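Side-chain contacts in long form salivary protein D7L1 (Anopheles stephensi, PDB 3NHI), which binds and sequesters cysteinyl leukotrienes and thromboxane A2 analogues, blunting the host response while the female mosquito feeds on blood: residues Y158-A163 with S170-G175; N174-K179 with F260-S265; C192-L197 with D240-L245. All coordinates share one frame; numbering follows the deposited sequence.

Contact 1: Y158-A163 with S170-G175; sequences YCEKRA and SEWKNG
Glu160, on the helix 155-163, meets Ser170 and Trp172 in a polar contact with an apolar flank, which ties the last turns of that helix to the loop before helix 184-196. The CG of Glu160 stands anti to its backbone N (chi1 -179°) and the chain runs on extended, carrying OE2 to the Ser170 hydroxyl. Ser170 OG donates to Glu160 OE2 at 2.7 Å, using the anti lone pair of that oxygen. The same hydroxyl accepts from the backbone Trp172 N at 2.9 Å, so a small residue able to give and to take at once suits the place. The other oxygen, Glu160 OE1, accepts a hydrogen bond from a water at 3.0 Å, and this water also donates to the carbonyl Trp172 O at 2.7 Å, a second, indirect link to the loop.

Beside these bonds the side chains of Glu160 and Trp172 run past each other in opposite directions, the root of one against the outer part of the other. Glu160 CB lies 3.8 Å from Trp172 CE3, while OE2 comes within 3.5 Å of Trp172 CB; carboxylate and ring planes stand 58° apart. The buried indole continues to Leu186 of helix 184-196 and to the ring of Trp164. Cys159, beside Glu160 on helix 155-163, is joined by a disulfide to Cys192 of helix 184-196. The loop itself folds as two overlapping type I beta turns, Ser170 to Lys173 and Trp172 to Gly175, opened by an ST turn at Ser170 whose hydroxyl is held by the helix glutamate.

Contact 2: N174-K179 with F260-S265; sequences NGRRYK and FHELRS. With SO4 (sulfate ion), chain D.
Arg176 grips Glu262 side-on in a buried salt bridge, with two nitrogens directed at one oxygen. Arg176 NH2 lies 2.8 Å from Glu262 OE1, and its N-H points at the oxygen at 164°; the companion bond from Arg176 NE to the same OE1 is longer, 3.3 Å, and more bent. Both donors come from one face of the carboxylate, whose plane is turned 56° from the guanidinium: NH2 on the anti side and somewhat out of plane, NE from well above it. The extended Glu262 chain reaches out from the helix, while the arginine chain bends at chi3 (63°) and brings the NE side of its guanidinium to that oxygen.

The third nitrogen is used too: Arg176 NH1 donates almost straight to Tyr178 OH at 3.0 Å, in the guanidinium plane, so bonds at both ends of the group fix its rotation. Asp259, three residues before Glu262 on helix 251-266, takes a second salt bridge from Arg176 NH2 and a hydrogen bond with Tyr178 OH, and two acids so near would probably keep the arginine charged. In this all-helical odorant-binding-protein fold the network pins the loop before helix 184-196 onto helix 251-266. Glu262 OE2 is held by Ser154 and Thr293.

Farther out, a sulfate, probably from the crystallisation liquor, receives Arg177 NH2 at O4 (2.7 Å) and the backbone Tyr178 N at O2 (2.8 Å), with Lys255 as a further partner. Around the salt bridge, Arg176 and Tyr178 pack on Phe258, and Glu262 touches Met287 of helix 280-288.

Contact 3: C192-L197 with D240-L245; sequences CIFRGL and DYYVCL
Apolar packing carries all of this contact: Phe194 of helix 184-196 drives its ring end into the backbone-near part of helix 238-246, between Tyr241 and Tyr242. Phe194 CE2 lies 3.9 Å from Tyr241 CB, and Phe194 CZ is equally 3.9 Å from Tyr242 CB. The far end of the ring, CE2 and CZ, therefore bears on two successive beta carbons and comes close to the backbone Tyr242 N. A flat, fully apolar side chain of this length suits the place, for it spans the 8.8 Å between Phe194 CA and Tyr242 CA and asks for no hydrogen bond within the buried interface.

The first torsions of the two tyrosines turn their rings apart. Tyr241 CG is anti to its carbonyl carbon (chi1 -63°), whereas Tyr242 CG is anti to its backbone N (chi1 176°); the two phenol rings thus diverge and leave their CB groups to receive the phenylalanine. Each tyrosine side chain crosses that of Phe194 at about a right angle. Beyond the pair of segments, Tyr199 meets the Phe194 ring edge-to-face, and Tyr241 reaches Leu230.

Covalent bonds brace both helices: the disulfide of Cys192 links its helix to helix 155-163, while Cys244 is joined to Cys233, in the loop after helix 223-231. Helices packed together and cross-linked by disulfides are characteristic of the PBP/GOBP family, to which this region belongs.

The three contacts lie on the same side of the chain's centre and are joined by touching side chains, contacts 1 and 2 also by shared residues. These two, with centres about 10 Å apart, share Asn174 and Gly175, so the loop held against helix 155-163 goes on, without a break, to its contact with helix 251-266. Contacts 1 and 3 are joined by the disulfide, Cys159 SG to Cys192 SG at 2.0 Å, and by Trp172 packing on Ile193. Contacts 2 and 3, about 12 Å apart between centres, meet where Tyr178 CD1 lies 3.4 Å from Tyr242 OH. All three stand away from the pocket of the bound hydroxyicosatetraenoic acid, whose residues fall between positions 12 and 151.

Contact 1: Y158-A163 with S170-G175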
loop_
_atom_site.group_PDB
_atom_site.type_symbol
_atom_site.label_atom_id
_atom_site.label_comp_id
_atom_site.label_asym_id
_atom_site.label_seq_id
_atom_site.Cartn_x
_atom_site.Cartn_y
_atom_site.Cartn_z
ATOM N N TYR A 158 -6.093 -9.612 -9.413
ATOM C CA TYR A 158 -6.992 -9.852 -8.297
ATOM C C TYR A 158 -8.394 -9.311 -8.603
ATOM O O TYR A 158 -9.407 -9.998 -8.408
ATOM C CB TYR A 158 -6.418 -9.215 -7.020
ATOM C CG TYR A 158 -7.386 -9.224 -5.867
ATOM C CD1 TYR A 158 -7.438 -10.296 -4.981
ATOM C CD2 TYR A 158 -8.286 -8.165 -5.683
ATOM C CE1 TYR A 158 -8.352 -10.305 -3.919
ATOM C CE2 TYR A 158 -9.199 -8.173 -4.646
ATOM C CZ TYR A 158 -9.229 -9.234 -3.773
ATOM O OH TYR A 158 -10.158 -9.209 -2.751
ATOM N N CYS A 159 -8.444 -8.080 -9.104
ATOM C CA CYS A 159 -9.703 -7.405 -9.392
ATOM C C CYS A 159 -10.422 -8.008 -10.598
ATOM O O CYS A 159 -11.649 -8.112 -10.593
ATOM C CB CYS A 159 -9.453 -5.914 -9.592
ATOM S SG CYS A 159 -8.833 -5.089 -8.092
ATOM N N GLU A 160 -9.668 -8.411 -11.621
ATOM C CA GLU A 160 -10.254 -9.111 -12.774
ATOM C C GLU A 160 -11.036 -10.356 -12.336
ATOM O O GLU A 160 -12.168 -10.574 -12.784
ATOM C CB GLU A 160 -9.169 -9.485 -13.785
ATOM C CG GLU A 160 -9.708 -10.195 -15.036
ATOM C CD GLU A 160 -8.634 -10.843 -15.894
ATOM O OE1 GLU A 160 -7.469 -10.929 -15.458
ATOM O OE2 GLU A 160 -8.969 -11.280 -17.015
ATOM N N LYS A 161 -10.433 -11.145 -11.447
ATOM C CA LYS A 161 -11.024 -12.391 -10.954
ATOM C C LYS A 161 -12.366 -12.132 -10.265
ATOM O O LYS A 161 -13.280 -12.955 -10.334
ATOM C CB LYS A 161 -10.039 -13.087 -9.995
ATOM C CG LYS A 161 -10.546 -14.397 -9.397
ATOM C CD LYS A 161 -9.467 -15.179 -8.688
ATOM C CE LYS A 161 -10.081 -16.416 -8.062
ATOM N NZ LYS A 161 -9.058 -17.449 -7.721
ATOM N N ARG A 162 -12.489 -10.990 -9.602
ATOM C CA ARG A 162 -13.732 -10.679 -8.904
ATOM C C ARG A 162 -14.753 -9.907 -9.734
ATOM O O ARG A 162 -15.949 -9.966 -9.459
ATOM C CB ARG A 162 -13.443 -10.023 -7.566
ATOM C CG ARG A 162 -13.047 -11.075 -6.568
ATOM C CD ARG A 162 -11.897 -10.657 -5.730
ATOM N NE ARG A 162 -11.440 -11.798 -4.945
ATOM C CZ ARG A 162 -10.422 -12.591 -5.269
ATOM N NH1 ARG A 162 -9.697 -12.388 -6.371
ATOM N NH2 ARG A 162 -10.125 -13.601 -4.464
ATOM N N ALA A 163 -14.282 -9.220 -10.767
ATOM C CA ALA A 163 -15.172 -8.497 -11.672
ATOM C C ALA A 163 -15.859 -9.403 -12.694
ATOM O O ALA A 163 -17.034 -9.196 -13.016
ATOM C CB ALA A 163 -14.407 -7.391 -12.381
ATOM N N SER A 170 -14.060 -12.737 -19.432
ATOM C CA SER A 170 -13.324 -11.520 -19.113
ATOM C C SER A 170 -12.920 -10.765 -20.373
ATOM O O SER A 170 -12.510 -11.361 -21.376
ATOM C CB SER A 170 -12.080 -11.834 -18.289
ATOM O OG SER A 170 -11.292 -10.666 -18.136
ATOM N N GLU A 171 -13.031 -9.443 -20.303
ATOM C CA GLU A 171 -12.570 -8.573 -21.382
ATOM C C GLU A 171 -11.052 -8.640 -21.519
ATOM O O GLU A 171 -10.498 -8.221 -22.528
ATOM C CB GLU A 171 -13.031 -7.135 -21.147
ATOM C CG GLU A 171 -14.542 -6.985 -21.282
ATOM C CD GLU A 171 -15.058 -5.600 -20.946
ATOM O OE1 GLU A 171 -16.282 -5.490 -20.750
ATOM O OE2 GLU A 171 -14.265 -4.631 -20.892
ATOM N N TRP A 172 -10.389 -9.170 -20.493
ATOM C CA TRP A 172 -8.940 -9.248 -20.456
ATOM C C TRP A 172 -8.429 -10.686 -20.599
ATOM O O TRP A 172 -7.266 -10.970 -20.294
ATOM C CB TRP A 172 -8.421 -8.617 -19.158
ATOM C CG TRP A 172 -8.829 -7.178 -18.946
ATOM C CD1 TRP A 172 -9.288 -6.296 -19.888
ATOM C CD2 TRP A 172 -8.765 -6.453 -17.713
ATOM N NE1 TRP A 172 -9.541 -5.069 -19.306
ATOM C CE2 TRP A 172 -9.225 -5.141 -17.973
ATOM C CE3 TRP A 172 -8.372 -6.786 -16.407
ATOM C CZ2 TRP A 172 -9.295 -4.161 -16.973
ATOM C CZ3 TRP A 172 -8.450 -5.816 -15.421
ATOM C CH2 TRP A 172 -8.903 -4.521 -15.709
ATOM N N LYS A 173 -9.291 -11.567 -21.101
ATOM C CA LYS A 173 -8.969 -12.993 -21.265
ATOM C C LYS A 173 -7.664 -13.286 -22.009
ATOM O O LYS A 173 -6.906 -14.174 -21.608
ATOM C CB LYS A 173 -10.136 -13.745 -21.926
ATOM C CG LYS A 173 -9.917 -15.256 -22.102
ATOM C CD LYS A 173 -9.927 -15.992 -20.764
ATOM C CE LYS A 173 -9.888 -17.505 -20.950
ATOM N NZ LYS A 173 -11.218 -18.062 -21.343
ATOM N N ASN A 174 -7.408 -12.555 -23.086
ATOM C CA ASN A 174 -6.155 -12.715 -23.837
ATOM C C ASN A 174 -5.009 -11.824 -23.323
ATOM O O ASN A 174 -3.920 -11.805 -23.902
ATOM C CB ASN A 174 -6.405 -12.485 -25.331
ATOM C CG ASN A 174 -7.320 -13.543 -25.950
ATOM O OD1 ASN A 174 -7.315 -14.708 -25.545
ATOM N ND2 ASN A 174 -8.103 -13.136 -26.943
ATOM N N GLY A 175 -5.264 -11.111 -22.225
ATOM C CA GLY A 175 -4.358 -10.101 -21.674
ATOM C C GLY A 175 -5.137 -8.806 -21.516
ATOM O O GLY A 175 -6.019 -8.503 -22.320
HETATM O O HOH W 1 -5.853 -10.903 -17.942
#

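Contact 2: N174-K179 with F260-S265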
loop_
_atom_site.group_PDB
_atom_site.type_symbol
_atom_site.label_atom_id
_atom_site.label_comp_id
_atom_site.label_asym_id
_atom_site.label_seq_id
_atom_site.Cartn_x
_atom_site.Cartn_y
_atom_site.Cartn_z
ATOM N N ASN A 174 -7.408 -12.555 -23.086
ATOM C CA ASN A 174 -6.155 -12.715 -23.837
ATOM C C ASN A 174 -5.009 -11.824 -23.323
ATOM O O ASN A 174 -3.920 -11.805 -23.902
ATOM C CB ASN A 174 -6.405 -12.485 -25.331
ATOM C CG ASN A 174 -7.320 -13.543 -25.950
ATOM O OD1 ASN A 174 -7.315 -14.708 -25.545
ATOM N ND2 ASN A 174 -8.103 -13.136 -26.943
ATOM N N GLY A 175 -5.264 -11.111 -22.225
ATOM C CA GLY A 175 -4.358 -10.101 -21.674
ATOM C C GLY A 175 -5.137 -8.806 -21.516
ATOM O O GLY A 175 -6.019 -8.503 -22.320
ATOM N N ARG A 176 -4.820 -8.040 -20.477
ATOM C CA ARG A 176 -5.485 -6.762 -20.243
ATOM C C ARG A 176 -5.153 -5.758 -21.338
ATOM O O ARG A 176 -4.006 -5.624 -21.742
ATOM C CB ARG A 176 -5.076 -6.207 -18.877
ATOM C CG ARG A 176 -5.684 -4.854 -18.536
ATOM C CD ARG A 176 -5.368 -4.445 -17.104
ATOM N NE ARG A 176 -3.938 -4.259 -16.836
ATOM C CZ ARG A 176 -3.254 -3.155 -17.133
ATOM N NH1 ARG A 176 -3.852 -2.130 -17.741
ATOM N NH2 ARG A 176 -1.961 -3.082 -16.839
ATOM N N ARG A 177 -6.170 -5.048 -21.811
ATOM C CA ARG A 177 -5.948 -3.956 -22.749
ATOM C C ARG A 177 -6.740 -2.729 -22.290
ATOM O O ARG A 177 -7.401 -2.756 -21.243
ATOM C CB ARG A 177 -6.284 -4.383 -24.191
ATOM C CG ARG A 177 -5.377 -5.497 -24.720
ATOM C CD ARG A 177 -5.477 -5.700 -26.211
ATOM N NE ARG A 177 -4.832 -4.628 -26.970
ATOM C CZ ARG A 177 -4.688 -4.633 -28.294
ATOM N NH1 ARG A 177 -5.137 -5.655 -29.017
ATOM N NH2 ARG A 177 -4.093 -3.615 -28.899
ATOM N N TYR A 178 -6.673 -1.661 -23.072
ATOM C CA TYR A 178 -7.273 -0.393 -22.676
ATOM C C TYR A 178 -8.585 -0.104 -23.395
ATOM O O TYR A 178 -9.032 1.044 -23.450
ATOM C CB TYR A 178 -6.243 0.739 -22.817
ATOM C CG TYR A 178 -5.205 0.661 -21.724
ATOM C CD1 TYR A 178 -5.388 1.336 -20.526
ATOM C CD2 TYR A 178 -4.068 -0.139 -21.867
ATOM C CE1 TYR A 178 -4.454 1.245 -19.500
ATOM C CE2 TYR A 178 -3.125 -0.238 -20.844
ATOM C CZ TYR A 178 -3.329 0.460 -19.664
ATOM O OH TYR A 178 -2.423 0.385 -18.628
ATOM N N LYS A 179 -9.220 -1.158 -23.901
ATOM C CA LYS A 179 -10.507 -1.016 -24.579
ATOM C C LYS A 179 -11.553 -0.538 -23.580
ATOM O O LYS A 179 -11.721 -1.128 -22.507
ATOM C CB LYS A 179 -10.927 -2.346 -25.185
ATOM C CG LYS A 179 -12.245 -2.303 -25.954
ATOM C CD LYS A 179 -12.718 -3.698 -26.361
ATOM C CE LYS A 179 -11.791 -4.332 -27.389
ATOM N NZ LYS A 179 -11.940 -3.693 -28.723
ATOM N N PHE A 260 3.217 -0.046 -15.086
ATOM C CA PHE A 260 4.311 -0.136 -14.107
ATOM C C PHE A 260 3.737 -0.357 -12.709
ATOM O O PHE A 260 4.260 -1.174 -11.946
ATOM C CB PHE A 260 5.202 1.107 -14.161
ATOM C CG PHE A 260 6.442 1.020 -13.304
ATOM C CD1 PHE A 260 7.177 -0.163 -13.209
ATOM C CD2 PHE A 260 6.898 2.141 -12.639
ATOM C CE1 PHE A 260 8.349 -0.226 -12.440
ATOM C CE2 PHE A 260 8.066 2.095 -11.871
ATOM C CZ PHE A 260 8.796 0.910 -11.777
ATOM N N HIS A 261 2.648 0.346 -12.384
ATOM C CA HIS A 261 2.023 0.108 -11.090
ATOM C C HIS A 261 1.411 -1.293 -11.007
ATOM O O HIS A 261 1.434 -1.905 -9.933
ATOM C CB HIS A 261 1.021 1.197 -10.706
ATOM C CG HIS A 261 0.843 1.354 -9.222
ATOM N ND1 HIS A 261 0.321 2.500 -8.664
ATOM C CD2 HIS A 261 1.141 0.534 -8.182
ATOM C CE1 HIS A 261 0.277 2.370 -7.348
ATOM N NE2 HIS A 261 0.771 1.188 -7.028
ATOM N N GLU A 262 0.912 -1.835 -12.118
ATOM C CA GLU A 262 0.487 -3.237 -12.059
ATOM C C GLU A 262 1.624 -4.140 -11.553
ATOM O O GLU A 262 1.437 -4.926 -10.613
ATOM C CB GLU A 262 -0.061 -3.772 -13.383
ATOM C CG GLU A 262 -0.512 -5.208 -13.152
ATOM C CD GLU A 262 -1.150 -5.910 -14.326
ATOM O OE1 GLU A 262 -1.159 -5.371 -15.453
ATOM O OE2 GLU A 262 -1.626 -7.043 -14.106
ATOM N N LEU A 263 2.801 -3.997 -12.160
ATOM C CA LEU A 263 3.962 -4.756 -11.721
ATOM C C LEU A 263 4.272 -4.537 -10.245
ATOM O O LEU A 263 4.445 -5.494 -9.486
ATOM C CB LEU A 263 5.182 -4.399 -12.576
ATOM C CG LEU A 263 6.524 -4.983 -12.137
ATOM C CD1 LEU A 263 6.493 -6.521 -12.027
ATOM C CD2 LEU A 263 7.577 -4.518 -13.109
ATOM N N ARG A 264 4.333 -3.273 -9.846
ATOM C CA ARG A 264 4.650 -2.921 -8.470
ATOM C C ARG A 264 3.594 -3.437 -7.494
ATOM O O ARG A 264 3.914 -3.760 -6.346
ATOM C CB ARG A 264 4.828 -1.408 -8.343
ATOM C CG ARG A 264 6.086 -0.931 -9.052
ATOM C CD ARG A 264 6.421 0.513 -8.789
ATOM N NE ARG A 264 5.497 1.431 -9.434
ATOM C CZ ARG A 264 4.567 2.163 -8.814
ATOM N NH1 ARG A 264 4.369 2.100 -7.506
ATOM N NH2 ARG A 264 3.807 2.965 -9.529
ATOM N N SER A 265 2.344 -3.531 -7.945
ATOM C CA SER A 265 1.266 -4.009 -7.085
ATOM C C SER A 265 1.325 -5.519 -6.900
ATOM O O SER A 265 0.704 -6.037 -5.975
ATOM C CB SER A 265 -0.107 -3.587 -7.625
ATOM O OG SER A 265 -0.563 -4.429 -8.679
HETATM S S SO4 D . -4.201 -0.884 -25.999
HETATM O O1 SO4 D . -5.177 0.182 -26.199
HETATM O O2 SO4 D . -4.759 -1.896 -25.114
HETATM O O3 SO4 D . -2.988 -0.331 -25.402
HETATM O O4 SO4 D . -3.878 -1.485 -27.290
#

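Contact 3: C192-L197 with D240-L245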
loop_
_atom_site.group_PDB
_atom_site.type_symbol
_atom_site.label_atom_id
_atom_site.label_comp_id
_atom_site.label_asym_id
_atom_site.label_seq_id
_atom_site.Cartn_x
_atom_site.Cartn_y
_atom_site.Cartn_z
ATOM N N CYS A 192 -11.949 -1.436 -8.182
ATOM C CA CYS A 192 -11.151 -2.302 -7.332
ATOM C C CYS A 192 -9.659 -1.975 -7.519
ATOM O O CYS A 192 -8.885 -1.930 -6.551
ATOM C CB CYS A 192 -11.493 -3.757 -7.673
ATOM S SG CYS A 192 -10.483 -5.026 -6.892
ATOM N N ILE A 193 -9.250 -1.737 -8.758
ATOM C CA ILE A 193 -7.856 -1.423 -9.030
ATOM C C ILE A 193 -7.470 -0.054 -8.485
ATOM O O ILE A 193 -6.428 0.095 -7.847
ATOM C CB ILE A 193 -7.551 -1.529 -10.534
ATOM C CG1 ILE A 193 -7.674 -2.984 -10.991
ATOM C CG2 ILE A 193 -6.154 -1.007 -10.842
ATOM C CD1 ILE A 193 -7.815 -3.151 -12.504
ATOM N N PHE A 194 -8.304 0.951 -8.726
ATOM C CA PHE A 194 -8.009 2.294 -8.228
ATOM C C PHE A 194 -7.871 2.308 -6.706
ATOM O O PHE A 194 -6.998 2.999 -6.160
ATOM C CB PHE A 194 -9.056 3.317 -8.699
ATOM C CG PHE A 194 -8.724 3.970 -10.031
ATOM C CD1 PHE A 194 -8.203 3.226 -11.095
ATOM C CD2 PHE A 194 -8.942 5.336 -10.214
ATOM C CE1 PHE A 194 -7.903 3.846 -12.325
ATOM C CE2 PHE A 194 -8.649 5.960 -11.429
ATOM C CZ PHE A 194 -8.125 5.218 -12.480
ATOM N N ARG A 195 -8.715 1.545 -6.015
ATOM C CA ARG A 195 -8.601 1.451 -4.559
ATOM C C ARG A 195 -7.334 0.688 -4.160
ATOM O O ARG A 195 -6.608 1.108 -3.260
ATOM C CB ARG A 195 -9.851 0.817 -3.966
ATOM C CG ARG A 195 -11.071 1.727 -4.047
ATOM C CD ARG A 195 -12.280 1.055 -3.426
ATOM N NE ARG A 195 -13.424 1.956 -3.280
ATOM C CZ ARG A 195 -13.637 2.761 -2.237
ATOM N NH1 ARG A 195 -12.776 2.817 -1.224
ATOM N NH2 ARG A 195 -14.723 3.527 -2.209
ATOM N N GLY A 196 -7.028 -0.398 -4.868
ATOM C CA GLY A 196 -5.816 -1.175 -4.585
ATOM C C GLY A 196 -4.525 -0.401 -4.805
ATOM O O GLY A 196 -3.546 -0.575 -4.071
ATOM N N LEU A 197 -4.527 0.483 -5.801
ATOM C CA LEU A 197 -3.365 1.328 -6.093
ATOM C C LEU A 197 -3.334 2.606 -5.264
ATOM O O LEU A 197 -2.411 3.399 -5.398
ATOM C CB LEU A 197 -3.319 1.685 -7.580
ATOM C CG LEU A 197 -3.332 0.546 -8.600
ATOM C CD1 LEU A 197 -3.041 1.101 -9.991
ATOM C CD2 LEU A 197 -2.399 -0.604 -8.264
ATOM N N ASP A 240 -14.676 6.663 -14.417
ATOM C CA ASP A 240 -14.693 7.977 -15.070
ATOM C C ASP A 240 -13.295 8.552 -15.234
ATOM O O ASP A 240 -12.934 9.011 -16.325
ATOM C CB ASP A 240 -15.594 8.953 -14.322
ATOM C CG ASP A 240 -17.021 8.460 -14.211
ATOM O OD1 ASP A 240 -17.554 7.932 -15.213
ATOM O OD2 ASP A 240 -17.609 8.610 -13.125
ATOM N N TYR A 241 -12.495 8.501 -14.166
ATOM C CA TYR A 241 -11.121 9.009 -14.221
ATOM C C TYR A 241 -10.251 8.201 -15.171
ATOM O O TYR A 241 -9.469 8.755 -15.929
ATOM C CB TYR A 241 -10.494 9.056 -12.824
ATOM C CG TYR A 241 -11.207 10.001 -11.888
ATOM C CD1 TYR A 241 -11.845 9.522 -10.750
ATOM C CD2 TYR A 241 -11.275 11.362 -12.166
ATOM C CE1 TYR A 241 -12.529 10.380 -9.899
ATOM C CE2 TYR A 241 -11.938 12.233 -11.312
ATOM C CZ TYR A 241 -12.556 11.736 -10.175
ATOM O OH TYR A 241 -13.239 12.584 -9.327
ATOM N N TYR A 242 -10.423 6.886 -15.136
ATOM C CA TYR A 242 -9.733 5.990 -16.046
ATOM C C TYR A 242 -10.024 6.350 -17.517
ATOM O O TYR A 242 -9.094 6.472 -18.315
ATOM C CB TYR A 242 -10.167 4.564 -15.711
ATOM C CG TYR A 242 -9.644 3.460 -16.595
ATOM C CD1 TYR A 242 -8.298 3.094 -16.592
ATOM C CD2 TYR A 242 -10.514 2.753 -17.417
ATOM C CE1 TYR A 242 -7.836 2.065 -17.396
ATOM C CE2 TYR A 242 -10.060 1.715 -18.214
ATOM C CZ TYR A 242 -8.724 1.374 -18.200
ATOM O OH TYR A 242 -8.258 0.351 -18.999
ATOM N N VAL A 243 -11.305 6.528 -17.848
ATOM C CA VAL A 243 -11.718 6.947 -19.194
ATOM C C VAL A 243 -11.102 8.298 -19.557
ATOM O O VAL A 243 -10.572 8.476 -20.665
ATOM C CB VAL A 243 -13.259 7.000 -19.327
ATOM C CG1 VAL A 243 -13.670 7.742 -20.600
ATOM C CG2 VAL A 243 -13.844 5.605 -19.339
ATOM N N CYS A 244 -11.139 9.245 -18.623
ATOM C CA CYS A 244 -10.552 10.557 -18.902
ATOM C C CYS A 244 -9.061 10.470 -19.232
ATOM O O CYS A 244 -8.594 11.126 -20.159
ATOM C CB CYS A 244 -10.786 11.528 -17.750
ATOM S SG CYS A 244 -12.513 12.024 -17.662
ATOM N N LEU A 245 -8.321 9.652 -18.479
ATOM C CA LEU A 245 -6.886 9.498 -18.704
ATOM C C LEU A 245 -6.608 8.788 -20.020
ATOM O O LEU A 245 -5.773 9.238 -20.816
ATOM C CB LEU A 245 -6.245 8.739 -17.538
ATOM C CG LEU A 245 -6.197 9.528 -16.226
ATOM C CD1 LEU A 245 -6.069 8.577 -15.045
ATOM C CD2 LEU A 245 -5.084 10.568 -16.223
#